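PDB 5B57: putative hemin ABC transport system, membrane protein from Burkholderia cenocepacia J2315, which probably serves as the membrane-spanning permease subunit of a heme-importing ABC transporter of the FecCD family. Local coordinates for residues V114-L128 with V290-V302; G309-L321 with V330-T342. One frame throughout, in Å; residues are numbered along the deposited sequence.

Following the chain from its N terminus, helix 94-128 supplies the first segment of contact 1, which closes when helix 283-305 returns antiparallel beside it; the 161 residues between segments 114-128 and 290-302 are largely helical. Contact 2 follows in series, neither nested in contact 1 nor crossing it, and is local: helix 311-323 succeeds helix 283-305 directly, and helix 327-352 folds back onto it after a short connection. The two centres lie about 11 Å apart. Contact 1 thus ties helix 94-128 to helix 283-305, contact 2 pairs the next two helices of the FecCD-type permease, and helix 94-128 brings the pairs together: Gln126 probably hydrogen-bonds through NE2 to Gly312 O and through OE1 to Arg320 NH2, while Gly116 packs against Ala335.

Contact 1 of 2, residues V114-L128 with V290-V302; sequences VGGGFGATGAAMQAL and VLVAVALAVGALV
Two antiparallel transmembrane helices of the FecCD-type permease pack here through mostly apolar residues, small and large, their segment axes 9.6 Å apart at an angle of 155°. Thr121 lies midway: its methyl CG2 meets Val294 CA at 3.8 Å and also touches Ala297 CB. Its hydroxyl occupies the position between backbone N and carbonyl carbon (chi1 48°), from which OG1 reaches back 2.8 Å to Gly117 O, a carbonyl that also accepts the Thr121 backbone N-H. Threonine suits this buried place because its own helix satisfies the hydroxyl while its methyl packs outward. Glycine at 117 lets Leu301 come close, with CD1 3.8 Å from Gly117 CA, and the other leucine methyl, CD2, lies 3.6 Å from Val114 CG2. The Phe118 ring crosses Val298 at roughly a right angle, CE1 being 4.0 Å from Val298 CG1. Toward the other end, the unbranched, bendable chain of Met125 follows two neighbours, SD lying 3.7 Å from Leu291 CD2 and CG reaching Val294 CG2. Leu128 CD2 runs antiparallel alongside Val290 CG1. Around this pair, helix 242-260 packs on Ala124 and Ala293, helix 168-188 on Ala295, and helix 327-352 on Val114 and Ala120.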
# COMPACT_ATOMS: atom_id res chain seq x y z
N VAL A 114 -20.56 6.21 21.88
CA VAL A 114 -19.51 5.35 21.33
C VAL A 114 -19.70 5.18 19.82
O VAL A 114 -18.78 5.43 19.03
CB VAL A 114 -19.49 3.99 22.06
CG1 VAL A 114 -18.86 2.95 21.22
CG2 VAL A 114 -18.70 4.10 23.33
N GLY A 115 -20.88 4.76 19.40
CA GLY A 115 -21.14 4.61 17.98
C GLY A 115 -20.94 5.88 17.19
O GLY A 115 -20.17 5.91 16.24
N GLY A 116 -21.66 6.94 17.55
CA GLY A 116 -21.45 8.21 16.89
C GLY A 116 -20.00 8.66 16.92
O GLY A 116 -19.49 9.20 15.95
N GLY A 117 -19.32 8.42 18.04
CA GLY A 117 -17.93 8.83 18.13
C GLY A 117 -17.04 8.09 17.14
O GLY A 117 -16.28 8.71 16.38
N PHE A 118 -17.11 6.77 17.14
CA PHE A 118 -16.25 5.99 16.28
C PHE A 118 -16.60 6.20 14.80
O PHE A 118 -15.69 6.35 13.96
CB PHE A 118 -16.33 4.52 16.67
CG PHE A 118 -15.45 4.16 17.81
CD1 PHE A 118 -14.08 4.28 17.69
CD2 PHE A 118 -15.96 3.65 18.97
CE1 PHE A 118 -13.24 3.92 18.72
CE2 PHE A 118 -15.12 3.28 20.00
CZ PHE A 118 -13.76 3.42 19.87
N GLY A 119 -17.90 6.23 14.48
CA GLY A 119 -18.33 6.51 13.12
C GLY A 119 -17.72 7.78 12.55
O GLY A 119 -17.11 7.76 11.46
N ALA A 120 -17.83 8.89 13.29
CA ALA A 120 -17.36 10.18 12.83
C ALA A 120 -15.83 10.25 12.78
O ALA A 120 -15.26 10.75 11.81
CB ALA A 120 -17.91 11.28 13.74
N THR A 121 -15.14 9.78 13.82
CA THR A 121 -13.68 9.86 13.76
C THR A 121 -13.12 8.95 12.68
O THR A 121 -12.07 9.26 12.10
CB THR A 121 -13.04 9.54 15.13
OG1 THR A 121 -13.61 8.34 15.68
CG2 THR A 121 -13.19 10.71 16.11
N GLY A 122 -13.80 7.85 12.38
CA GLY A 122 -13.33 6.98 11.31
C GLY A 122 -13.47 7.63 9.94
O GLY A 122 -12.53 7.60 9.12
N ALA A 123 -14.64 8.22 9.68
CA ALA A 123 -14.86 9.01 8.48
C ALA A 123 -13.76 10.05 8.30
O ALA A 123 -13.21 10.22 7.20
CB ALA A 123 -16.23 9.66 8.54
N ALA A 124 -13.39 10.75 9.38
CA ALA A 124 -12.33 11.75 9.28
C ALA A 124 -11.00 11.10 8.95
O ALA A 124 -10.32 11.51 8.00
CB ALA A 124 -12.23 12.56 10.57
N MET A 125 -10.62 10.07 9.70
CA MET A 125 -9.32 9.44 9.47
C MET A 125 -9.23 8.80 8.09
O MET A 125 -8.17 8.84 7.45
CB MET A 125 -9.03 8.41 10.54
CG MET A 125 -8.81 9.04 11.89
SD MET A 125 -7.07 9.29 12.17
CE MET A 125 -6.48 7.60 12.05
N GLN A 126 -10.32 8.21 7.60
CA GLN A 126 -10.28 7.59 6.28
C GLN A 126 -10.16 8.63 5.17
O GLN A 126 -9.51 8.38 4.14
CB GLN A 126 -11.51 6.73 6.07
CG GLN A 126 -11.39 5.44 6.83
CD GLN A 126 -12.71 4.91 7.31
OE1 GLN A 126 -13.64 4.70 6.53
NE2 GLN A 126 -12.80 4.68 8.61
N ALA A 127 -10.77 9.79 5.36
CA ALA A 127 -10.47 10.93 4.49
C ALA A 127 -9.01 11.34 4.64
O ALA A 127 -8.25 11.32 3.68
CB ALA A 127 -11.40 12.10 4.78
N LEU A 128 -8.61 11.66 5.87
CA LEU A 128 -7.24 12.10 6.12
C LEU A 128 -6.20 11.19 5.47
O LEU A 128 -5.22 11.67 4.89
CB LEU A 128 -7.01 12.20 7.63
CG LEU A 128 -5.61 12.66 7.98
CD1 LEU A 128 -5.56 14.11 7.74
CD2 LEU A 128 -5.34 12.37 9.42
N VAL A 290 -7.14 17.15 12.79
CA VAL A 290 -7.92 15.91 12.82
C VAL A 290 -7.40 14.96 13.89
O VAL A 290 -8.17 14.44 14.71
CB VAL A 290 -7.90 15.26 11.43
CG1 VAL A 290 -8.65 13.96 11.43
CG2 VAL A 290 -8.48 16.23 10.43
N LEU A 291 -6.08 14.72 13.92
CA LEU A 291 -5.50 13.81 14.91
C LEU A 291 -5.82 14.22 16.35
O LEU A 291 -6.28 13.41 17.16
CB LEU A 291 -3.99 13.73 14.70
CG LEU A 291 -3.75 13.06 13.36
CD1 LEU A 291 -2.27 12.91 13.15
CD2 LEU A 291 -4.47 11.71 13.34
N VAL A 292 -5.58 15.49 16.69
CA VAL A 292 -5.95 15.93 18.03
C VAL A 292 -7.46 15.81 18.23
O VAL A 292 -7.91 15.45 19.32
CB VAL A 292 -5.42 17.35 18.31
CG1 VAL A 292 -5.88 18.27 17.30
CG2 VAL A 292 -5.97 17.87 19.58
N ALA A 293 -8.27 16.03 17.19
CA ALA A 293 -9.71 15.87 17.42
C ALA A 293 -10.09 14.39 17.56
O ALA A 293 -10.88 14.03 18.43
CB ALA A 293 -10.54 16.54 16.33
N VAL A 294 -9.52 13.52 16.72
CA VAL A 294 -9.77 12.09 16.87
C VAL A 294 -9.25 11.58 18.21
O VAL A 294 -9.92 10.79 18.88
CB VAL A 294 -9.14 11.29 15.71
CG1 VAL A 294 -9.11 9.81 16.04
CG2 VAL A 294 -9.91 11.57 14.44
N ALA A 295 -8.06 12.04 18.62
CA ALA A 295 -7.46 11.53 19.86
C ALA A 295 -8.32 11.88 21.06
O ALA A 295 -8.50 11.08 21.98
CB ALA A 295 -6.05 12.08 20.01
N LEU A 296 -8.92 13.07 21.02
CA LEU A 296 -9.75 13.58 22.10
C LEU A 296 -11.08 12.82 22.20
O LEU A 296 -11.51 12.50 23.32
CB LEU A 296 -9.97 15.07 21.88
CG LEU A 296 -10.92 15.73 22.85
CD1 LEU A 296 -10.32 15.62 24.23
CD2 LEU A 296 -11.14 17.18 22.45
N ALA A 297 -11.75 12.51 21.06
CA ALA A 297 -13.01 11.76 21.12
C ALA A 297 -12.82 10.27 21.41
O ALA A 297 -13.49 9.71 22.29
CB ALA A 297 -13.79 11.91 19.82
N VAL A 298 -11.94 9.59 20.67
CA VAL A 298 -11.66 8.19 20.94
C VAL A 298 -11.09 8.01 22.35
O VAL A 298 -11.43 7.05 23.06
CB VAL A 298 -10.71 7.62 19.87
CG1 VAL A 298 -10.32 6.19 20.20
CG2 VAL A 298 -11.36 7.71 18.52
N GLY A 299 -10.21 8.92 22.79
CA GLY A 299 -9.63 8.76 24.11
C GLY A 299 -10.68 8.83 25.20
O GLY A 299 -10.64 8.06 26.16
N ALA A 300 -11.63 9.75 25.06
CA ALA A 300 -12.75 9.79 25.98
C ALA A 300 -13.54 8.49 25.96
O ALA A 300 -14.02 8.05 27.01
CB ALA A 300 -13.67 10.96 25.63
N LEU A 301 -13.67 7.84 24.80
CA LEU A 301 -14.60 6.72 24.68
C LEU A 301 -14.00 5.42 25.18
O LEU A 301 -14.63 4.68 25.94
CB LEU A 301 -15.04 6.56 23.23
CG LEU A 301 -15.99 7.68 22.86
CD1 LEU A 301 -16.22 7.77 21.35
CD2 LEU A 301 -17.27 7.44 23.63
N VAL A 302 -12.78 5.11 24.72
CA VAL A 302 -12.08 3.94 25.22
C VAL A 302 -11.97 4.01 26.73
O VAL A 302 -11.93 2.97 27.40
CB VAL A 302 -10.70 3.83 24.55
CG1 VAL A 302 -10.09 2.48 24.78
CG2 VAL A 302 -10.86 4.05 23.08

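Contact 2 of 2, residues G309-L321 with V330-T342; sequences GFIGLVAPHCVRL and VLPGAALLGALLT
Val319 holds CG1 anti to its backbone N (chi1 166°), which sets that methyl 3.8 Å from Val330 CA and turns CG2 toward the backbone of Gly333 and the CB of Leu337. This is knobs-into-holes packing between consecutive helices of the permease, 311-323 and 327-352, whose segments cross at 124° with axes 8.0 Å apart: Val319 sits among Val330, Gly333, Ala334 and Leu337. Glycine at 333 leaves room for the valine's branches. A second knob, Ala315, enters the hole formed by Ala334, Leu337, Gly338 and Leu341, its small CB lying 3.8 Å from Gly338 N. Between the knobs the backbones come nearest, and Ala334 CB rests 3.5 Å from Pro316 CA; a methyl side chain suits such proximity, and proline, lacking an N-H, marks the kink in its helix. Beside them Leu337 CD2 meets Cys318 CB; toward the helix start Ile311 CG2 packs on Gly338 CA. Helix 54-72 packs on Leu337, and helix 360-378 on Val314. Arg320 CG lies against Val330 CG2, while NH2 probably hydrogen-bonds to Gln126 OE1. Arg320 NH2 also donates to His317 ND1, 3.3 Å away with an N-H...N angle of 169°; ND1 lies in the guanidinium plane, the donor somewhat tilted from the imidazole plane.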
# COMPACT_ATOMS: atom_id res chain seq x y z
N GLY A 309 -13.73 -1.55 18.31
CA GLY A 309 -14.21 -2.82 17.83
C GLY A 309 -14.96 -2.62 16.49
O GLY A 309 -16.18 -2.68 16.48
N PHE A 310 -14.27 -2.33 15.40
CA PHE A 310 -14.83 -2.39 14.03
C PHE A 310 -15.84 -1.33 13.60
O PHE A 310 -16.09 -1.22 12.40
CB PHE A 310 -15.50 -3.74 13.75
CG PHE A 310 -14.53 -4.86 13.63
CD1 PHE A 310 -13.95 -5.16 12.41
CD2 PHE A 310 -14.15 -5.60 14.77
CE1 PHE A 310 -13.01 -6.17 12.30
CE2 PHE A 310 -13.21 -6.62 14.67
CZ PHE A 310 -12.64 -6.91 13.43
N ILE A 311 -16.49 -0.60 14.51
CA ILE A 311 -17.53 0.34 14.06
C ILE A 311 -16.93 1.43 13.18
O ILE A 311 -17.44 1.71 12.10
CB ILE A 311 -18.31 0.95 15.25
CG1 ILE A 311 -19.46 0.06 15.66
CG2 ILE A 311 -18.98 2.30 14.85
CD1 ILE A 311 -19.03 -1.10 16.35
N GLY A 312 -15.83 2.05 13.62
CA GLY A 312 -15.22 3.15 12.88
C GLY A 312 -14.71 2.77 11.49
O GLY A 312 -14.36 3.67 10.71
N LEU A 313 -14.63 1.47 11.18
CA LEU A 313 -14.36 1.00 9.82
C LEU A 313 -15.67 0.79 9.06
O LEU A 313 -15.87 1.37 7.99
CB LEU A 313 -13.55 -0.30 9.86
CG LEU A 313 -12.10 -0.36 9.36
CD1 LEU A 313 -11.18 0.56 10.13
CD2 LEU A 313 -11.58 -1.78 9.47
N VAL A 314 -16.59 0.02 9.65
CA VAL A 314 -17.85 -0.35 9.00
C VAL A 314 -18.72 0.89 8.72
O VAL A 314 -19.17 1.10 7.60
CB VAL A 314 -18.63 -1.36 9.87
CG1 VAL A 314 -20.04 -1.55 9.33
CG2 VAL A 314 -17.89 -2.67 9.97
N ALA A 315 -19.02 1.67 9.74
CA ALA A 315 -20.04 2.69 9.53
C ALA A 315 -19.66 3.67 8.43
O ALA A 315 -20.44 3.80 7.48
CB ALA A 315 -20.38 3.37 10.86
N PRO A 316 -18.50 4.34 8.43
CA PRO A 316 -18.25 5.31 7.36
C PRO A 316 -18.13 4.68 6.00
O PRO A 316 -18.14 5.42 5.00
CB PRO A 316 -16.94 5.99 7.78
CG PRO A 316 -16.29 5.03 8.62
CD PRO A 316 -17.33 4.18 9.30
N HIS A 317 -18.03 3.36 5.92
CA HIS A 317 -17.97 2.69 4.63
C HIS A 317 -19.33 2.43 4.02
O HIS A 317 -19.48 2.48 2.80
CB HIS A 317 -17.22 1.36 4.75
CG HIS A 317 -16.80 0.81 3.42
ND1 HIS A 317 -15.69 1.26 2.74
CD2 HIS A 317 -17.37 -0.13 2.63
CE1 HIS A 317 -15.58 0.60 1.60
NE2 HIS A 317 -16.59 -0.24 1.50
N CYS A 318 -20.35 2.16 4.82
CA CYS A 318 -21.67 1.98 4.22
C CYS A 318 -22.27 3.32 3.84
O CYS A 318 -22.88 3.46 2.77
CB CYS A 318 -22.59 1.22 5.17
SG CYS A 318 -21.83 -0.23 5.91
N VAL A 319 -22.10 4.33 4.70
CA VAL A 319 -22.65 5.64 4.39
C VAL A 319 -22.04 6.16 3.11
O VAL A 319 -22.71 6.81 2.30
CB VAL A 319 -22.41 6.60 5.56
CG1 VAL A 319 -22.67 8.03 5.10
CG2 VAL A 319 -23.24 6.19 6.80
N ARG A 320 -20.75 5.85 2.90
CA ARG A 320 -20.08 6.27 1.66
C ARG A 320 -20.70 5.61 0.43
O ARG A 320 -21.08 6.29 -0.53
CB ARG A 320 -18.59 5.94 1.76
CG ARG A 320 -17.71 7.09 2.18
CD ARG A 320 -16.28 6.76 1.82
NE ARG A 320 -15.89 5.48 2.41
CZ ARG A 320 -15.19 5.38 3.53
NH1 ARG A 320 -14.79 6.47 4.18
NH2 ARG A 320 -14.87 4.19 4.00
N LEU A 321 -20.81 4.27 0.44
CA LEU A 321 -21.45 3.53 -0.64
C LEU A 321 -22.90 3.94 -0.89
O LEU A 321 -23.45 3.62 -1.95
CB LEU A 321 -21.41 2.04 -0.35
CG LEU A 321 -19.99 1.49 -0.42
CD1 LEU A 321 -19.78 0.27 0.50
CD2 LEU A 321 -19.65 1.16 -1.88
N VAL A 330 -20.83 12.35 4.89
CA VAL A 330 -20.37 11.09 5.47
C VAL A 330 -20.14 11.23 6.97
O VAL A 330 -20.40 10.29 7.73
CB VAL A 330 -19.10 10.61 4.76
CG1 VAL A 330 -18.41 9.50 5.59
CG2 VAL A 330 -19.43 10.15 3.36
N LEU A 331 -19.66 12.40 7.43
CA LEU A 331 -19.27 12.50 8.83
C LEU A 331 -20.48 12.49 9.76
O LEU A 331 -20.46 11.71 10.74
CB LEU A 331 -18.39 13.73 9.05
CG LEU A 331 -17.81 13.76 10.47
CD1 LEU A 331 -16.32 14.02 10.43
CD2 LEU A 331 -18.47 14.82 11.31
N PRO A 332 -21.55 13.26 9.53
CA PRO A 332 -22.79 13.00 10.29
C PRO A 332 -23.46 11.69 9.91
O PRO A 332 -24.10 11.07 10.77
CB PRO A 332 -23.68 14.20 9.92
CG PRO A 332 -23.20 14.61 8.60
CD PRO A 332 -21.71 14.41 8.62
N GLY A 333 -23.35 11.27 8.64
CA GLY A 333 -23.93 10.01 8.23
C GLY A 333 -23.32 8.84 8.96
O GLY A 333 -24.04 7.97 9.47
N ALA A 334 -21.99 8.80 9.04
CA ALA A 334 -21.34 7.67 9.68
C ALA A 334 -21.61 7.65 11.18
O ALA A 334 -21.81 6.58 11.78
CB ALA A 334 -19.85 7.71 9.38
N ALA A 335 -21.66 8.83 11.81
CA ALA A 335 -21.93 8.89 13.24
C ALA A 335 -23.34 8.37 13.57
O ALA A 335 -23.51 7.56 14.48
CB ALA A 335 -21.69 10.30 13.77
N LEU A 336 -24.37 8.80 12.81
CA LEU A 336 -25.70 8.22 13.00
C LEU A 336 -25.68 6.70 12.81
O LEU A 336 -26.12 5.95 13.68
CB LEU A 336 -26.71 8.85 12.05
CG LEU A 336 -27.08 10.32 12.15
CD1 LEU A 336 -28.12 10.59 11.10
CD2 LEU A 336 -27.62 10.63 13.52
N LEU A 337 -25.17 6.23 11.67
CA LEU A 337 -25.11 4.78 11.46
C LEU A 337 -24.24 4.08 12.51
O LEU A 337 -24.53 2.93 12.90
CB LEU A 337 -24.61 4.45 10.06
CG LEU A 337 -24.60 2.93 9.85
CD1 LEU A 337 -26.03 2.38 9.90
CD2 LEU A 337 -23.85 2.51 8.58
N GLY A 338 -23.17 4.73 12.98
CA GLY A 338 -22.38 4.11 14.03
C GLY A 338 -23.16 3.99 15.34
O GLY A 338 -23.16 2.94 15.99
N ALA A 339 -23.81 5.08 15.73
CA ALA A 339 -24.69 5.01 16.89
C ALA A 339 -25.77 3.95 16.68
O ALA A 339 -26.05 3.15 17.58
CB ALA A 339 -25.30 6.38 17.15
N LEU A 340 -26.33 3.88 15.48
CA LEU A 340 -27.33 2.85 15.22
C LEU A 340 -26.74 1.44 15.34
O LEU A 340 -27.34 0.55 15.96
CB LEU A 340 -27.99 3.05 13.86
CG LEU A 340 -29.10 2.04 13.62
CD1 LEU A 340 -30.18 2.12 14.71
CD2 LEU A 340 -29.70 2.26 12.26
N LEU A 341 -25.55 1.21 14.79
CA LEU A 341 -24.98 -0.13 14.84
C LEU A 341 -24.53 -0.52 16.25
O LEU A 341 -24.75 -1.65 16.70
CB LEU A 341 -23.83 -0.25 13.83
CG LEU A 341 -24.22 -0.21 12.34
CD1 LEU A 341 -23.02 0.19 11.51
CD2 LEU A 341 -24.77 -1.55 11.87
N THR A 342 -23.86 0.39 16.98
CA THR A 342 -23.37 0.07 18.32
C THR A 342 -24.52 -0.30 19.25
O THR A 342 -24.44 -1.28 20.00
CB THR A 342 -22.64 1.28 18.90
OG1 THR A 342 -21.61 1.67 18.00
CG2 THR A 342 -22.06 0.95 20.25